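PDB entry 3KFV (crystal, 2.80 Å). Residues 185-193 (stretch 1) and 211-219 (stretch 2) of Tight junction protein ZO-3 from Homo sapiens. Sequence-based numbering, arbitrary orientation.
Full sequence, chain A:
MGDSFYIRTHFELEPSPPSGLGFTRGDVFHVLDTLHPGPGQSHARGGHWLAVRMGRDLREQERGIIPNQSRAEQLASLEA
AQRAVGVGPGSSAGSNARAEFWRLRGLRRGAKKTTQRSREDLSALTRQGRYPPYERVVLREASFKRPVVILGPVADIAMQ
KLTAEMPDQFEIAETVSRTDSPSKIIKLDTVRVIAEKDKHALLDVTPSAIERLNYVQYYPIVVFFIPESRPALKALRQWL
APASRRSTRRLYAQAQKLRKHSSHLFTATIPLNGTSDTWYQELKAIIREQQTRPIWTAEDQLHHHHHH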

# COMPACT_ATOMS: atom_id res chain seq x y z
N ILE A 185 -16.34 0.82 5.74
CA ILE A 185 -16.64 1.64 4.57
C ILE A 185 -15.77 2.91 4.51
O ILE A 185 -15.86 3.80 5.36
CB ILE A 185 -18.14 2.03 4.49
N ILE A 186 -14.93 2.97 3.48
CA ILE A 186 -14.07 4.11 3.24
C ILE A 186 -14.21 4.52 1.77
O ILE A 186 -14.25 3.67 0.88
CB ILE A 186 -12.59 3.77 3.55
CG1 ILE A 186 -11.67 4.95 3.20
CG2 ILE A 186 -12.17 2.50 2.81
CD1 ILE A 186 -11.76 6.10 4.17
N LYS A 187 -14.30 5.83 1.53
CA LYS A 187 -14.43 6.35 0.17
C LYS A 187 -13.19 7.09 -0.26
O LYS A 187 -12.63 7.88 0.50
CB LYS A 187 -15.65 7.26 0.06
CG LYS A 187 -16.96 6.51 0.11
CD LYS A 187 -18.08 7.36 0.67
CE LYS A 187 -19.20 6.47 1.19
NZ LYS A 187 -19.52 5.38 0.21
N LEU A 188 -12.76 6.83 -1.49
CA LEU A 188 -11.63 7.53 -2.08
C LEU A 188 -11.76 9.06 -2.01
O LEU A 188 -10.79 9.75 -1.70
CB LEU A 188 -11.47 7.09 -3.53
CG LEU A 188 -10.29 7.69 -4.29
CD1 LEU A 188 -8.99 7.26 -3.64
CD2 LEU A 188 -10.34 7.27 -5.75
N ASP A 189 -12.95 9.60 -2.28
CA ASP A 189 -13.14 11.04 -2.26
C ASP A 189 -12.76 11.63 -0.91
O ASP A 189 -12.28 12.77 -0.83
CB ASP A 189 -14.58 11.44 -2.58
CG ASP A 189 -14.70 12.91 -2.99
OD1 ASP A 189 -13.91 13.34 -3.87
OD2 ASP A 189 -15.57 13.63 -2.43
N THR A 190 -12.99 10.86 0.15
CA THR A 190 -12.64 11.34 1.48
C THR A 190 -11.15 11.64 1.52
O THR A 190 -10.74 12.71 1.99
CB THR A 190 -12.99 10.32 2.56
OG1 THR A 190 -14.41 10.22 2.67
CG2 THR A 190 -12.44 10.77 3.90
N VAL A 191 -10.36 10.70 1.01
CA VAL A 191 -8.91 10.83 0.99
C VAL A 191 -8.48 11.96 0.07
O VAL A 191 -7.65 12.79 0.44
CB VAL A 191 -8.23 9.51 0.55
CG1 VAL A 191 -6.72 9.63 0.64
CG2 VAL A 191 -8.73 8.36 1.40
N ARG A 192 -9.07 12.00 -1.12
CA ARG A 192 -8.78 13.07 -2.08
C ARG A 192 -9.01 14.47 -1.49
O ARG A 192 -8.19 15.37 -1.66
CB ARG A 192 -9.65 12.91 -3.33
CG ARG A 192 -9.08 13.59 -4.56
CD ARG A 192 -10.15 13.84 -5.61
NE ARG A 192 -11.26 12.90 -5.50
CZ ARG A 192 -11.33 11.74 -6.15
NH1 ARG A 192 -10.36 11.36 -6.96
NH2 ARG A 192 -12.40 10.96 -5.99
N VAL A 193 -10.13 14.66 -0.81
CA VAL A 193 -10.45 15.96 -0.23
C VAL A 193 -9.37 16.40 0.76
O VAL A 193 -8.99 17.58 0.78
CB VAL A 193 -11.86 15.98 0.41
CG1 VAL A 193 -11.94 16.98 1.54
CG2 VAL A 193 -12.91 16.28 -0.64
N GLU A 211 -4.76 -2.28 -1.04
CA GLU A 211 -4.53 -2.71 -2.42
C GLU A 211 -5.24 -1.81 -3.43
O GLU A 211 -4.72 -1.54 -4.51
CB GLU A 211 -4.97 -4.17 -2.60
CG GLU A 211 -4.32 -5.13 -1.62
CD GLU A 211 -4.53 -6.60 -1.97
OE1 GLU A 211 -5.20 -6.89 -2.98
OE2 GLU A 211 -4.02 -7.47 -1.22
N ARG A 212 -6.43 -1.34 -3.07
CA ARG A 212 -7.16 -0.41 -3.92
C ARG A 212 -6.42 0.92 -4.05
O ARG A 212 -6.29 1.46 -5.15
CB ARG A 212 -8.58 -0.18 -3.38
CG ARG A 212 -9.54 -1.34 -3.61
CD ARG A 212 -10.99 -0.95 -3.34
NE ARG A 212 -11.21 -0.63 -1.93
CZ ARG A 212 -11.55 -1.52 -0.99
NH1 ARG A 212 -11.71 -2.80 -1.32
NH2 ARG A 212 -11.72 -1.12 0.27
N LEU A 213 -5.93 1.45 -2.93
CA LEU A 213 -5.20 2.71 -2.94
C LEU A 213 -3.90 2.59 -3.72
O LEU A 213 -3.52 3.50 -4.48
CB LEU A 213 -4.92 3.20 -1.52
CG LEU A 213 -6.13 3.71 -0.73
CD1 LEU A 213 -5.82 3.73 0.75
CD2 LEU A 213 -6.56 5.08 -1.22
N ASN A 214 -3.21 1.47 -3.54
CA ASN A 214 -2.03 1.20 -4.34
C ASN A 214 -2.39 1.17 -5.82
O ASN A 214 -1.63 1.65 -6.66
CB ASN A 214 -1.39 -0.12 -3.93
CG ASN A 214 -0.59 -0.01 -2.67
OD1 ASN A 214 -0.19 1.08 -2.26
ND2 ASN A 214 -0.33 -1.14 -2.03
N TYR A 215 -3.56 0.63 -6.14
CA TYR A 215 -3.96 0.44 -7.52
C TYR A 215 -4.26 1.76 -8.24
O TYR A 215 -3.85 1.95 -9.39
CB TYR A 215 -5.17 -0.50 -7.62
CG TYR A 215 -5.44 -0.95 -9.03
CD1 TYR A 215 -4.49 -1.69 -9.74
CD2 TYR A 215 -6.63 -0.64 -9.67
CE1 TYR A 215 -4.72 -2.10 -11.03
CE2 TYR A 215 -6.87 -1.05 -10.97
CZ TYR A 215 -5.91 -1.78 -11.64
OH TYR A 215 -6.13 -2.19 -12.93
N VAL A 216 -4.98 2.65 -7.57
CA VAL A 216 -5.26 3.97 -8.13
C VAL A 216 -4.08 4.91 -7.94
O VAL A 216 -4.16 6.09 -8.26
CB VAL A 216 -6.53 4.61 -7.54
CG1 VAL A 216 -7.74 3.73 -7.80
CG2 VAL A 216 -6.36 4.88 -6.05
N GLN A 217 -2.99 4.39 -7.39
CA GLN A 217 -1.72 5.12 -7.34
C GLN A 217 -1.68 6.28 -6.34
O GLN A 217 -0.98 7.27 -6.53
CB GLN A 217 -1.32 5.58 -8.74
CG GLN A 217 -1.17 4.42 -9.71
CD GLN A 217 -0.54 4.82 -11.02
OE1 GLN A 217 0.62 4.49 -11.28
NE2 GLN A 217 -1.29 5.54 -11.86
N TYR A 218 -2.45 6.14 -5.26
CA TYR A 218 -2.34 7.02 -4.11
C TYR A 218 -1.19 6.53 -3.24
O TYR A 218 -0.68 7.27 -2.41
CB TYR A 218 -3.64 7.00 -3.32
CG TYR A 218 -4.65 8.01 -3.81
CD1 TYR A 218 -5.20 8.95 -2.95
CD2 TYR A 218 -5.03 8.04 -5.15
CE1 TYR A 218 -6.11 9.88 -3.40
CE2 TYR A 218 -5.95 8.97 -5.61
CZ TYR A 218 -6.49 9.89 -4.73
OH TYR A 218 -7.40 10.83 -5.17
N TYR A 219 -0.81 5.28 -3.45
CA TYR A 219 0.33 4.65 -2.78
C TYR A 219 0.56 5.12 -1.35
O TYR A 219 1.50 5.87 -1.08
CB TYR A 219 1.62 4.82 -3.59
CG TYR A 219 1.61 4.06 -4.89
CD1 TYR A 219 1.57 2.67 -4.91
CD2 TYR A 219 1.62 4.73 -6.10
CE1 TYR A 219 1.55 1.97 -6.09
CE2 TYR A 219 1.61 4.04 -7.29
CZ TYR A 219 1.58 2.66 -7.28
OH TYR A 219 1.57 1.98 -8.48

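The helix that opens stretch 2 and the turn that ends it pack against the start of the helix beginning at Leu188 and against Ile186 just before it, burying 288 Å² summed over both sides in a largely apolar contact. The CA-to-CB bond of Arg212 points toward stretch 1, but the contact is slight: NH2 lies 4.4 Å from Ile186 CG2, which sits at the edge of the guanidinium, near its plane. The CA-to-CB bond of Leu213 points sideways to stretch 1, yet the end of its side chain comes nearer, placing CD2 4.1 Å from Leu188 CD1. One turn on, Val216 CG2 approaches the same methyl, Leu188 CD1, at 4.3 Å. Gln217 then takes positive phi in a Schellman motif, and Tyr218 N bonds back to Leu213 O at 3.0 Å; Tyr218 CB points toward stretch 1. Tyr218 has the largest area covered by the other stretch of any residue here, 84 Å². Leu188 CD1 lies over one face, 3.9 Å from the Tyr218 ring centroid and 14° off the normal, a CH-pi contact. Val191 CG1 reaches Tyr218 CD1 obliquely at 4.0 Å. Beyond the ring, Tyr218 OH lies 3.3 Å from Arg192 CG, against the aliphatic part of that side chain. The Arg192 guanidinium is engaged within its own helix, where NE donates to Asp189 OD1 at 3.1 Å in a salt bridge.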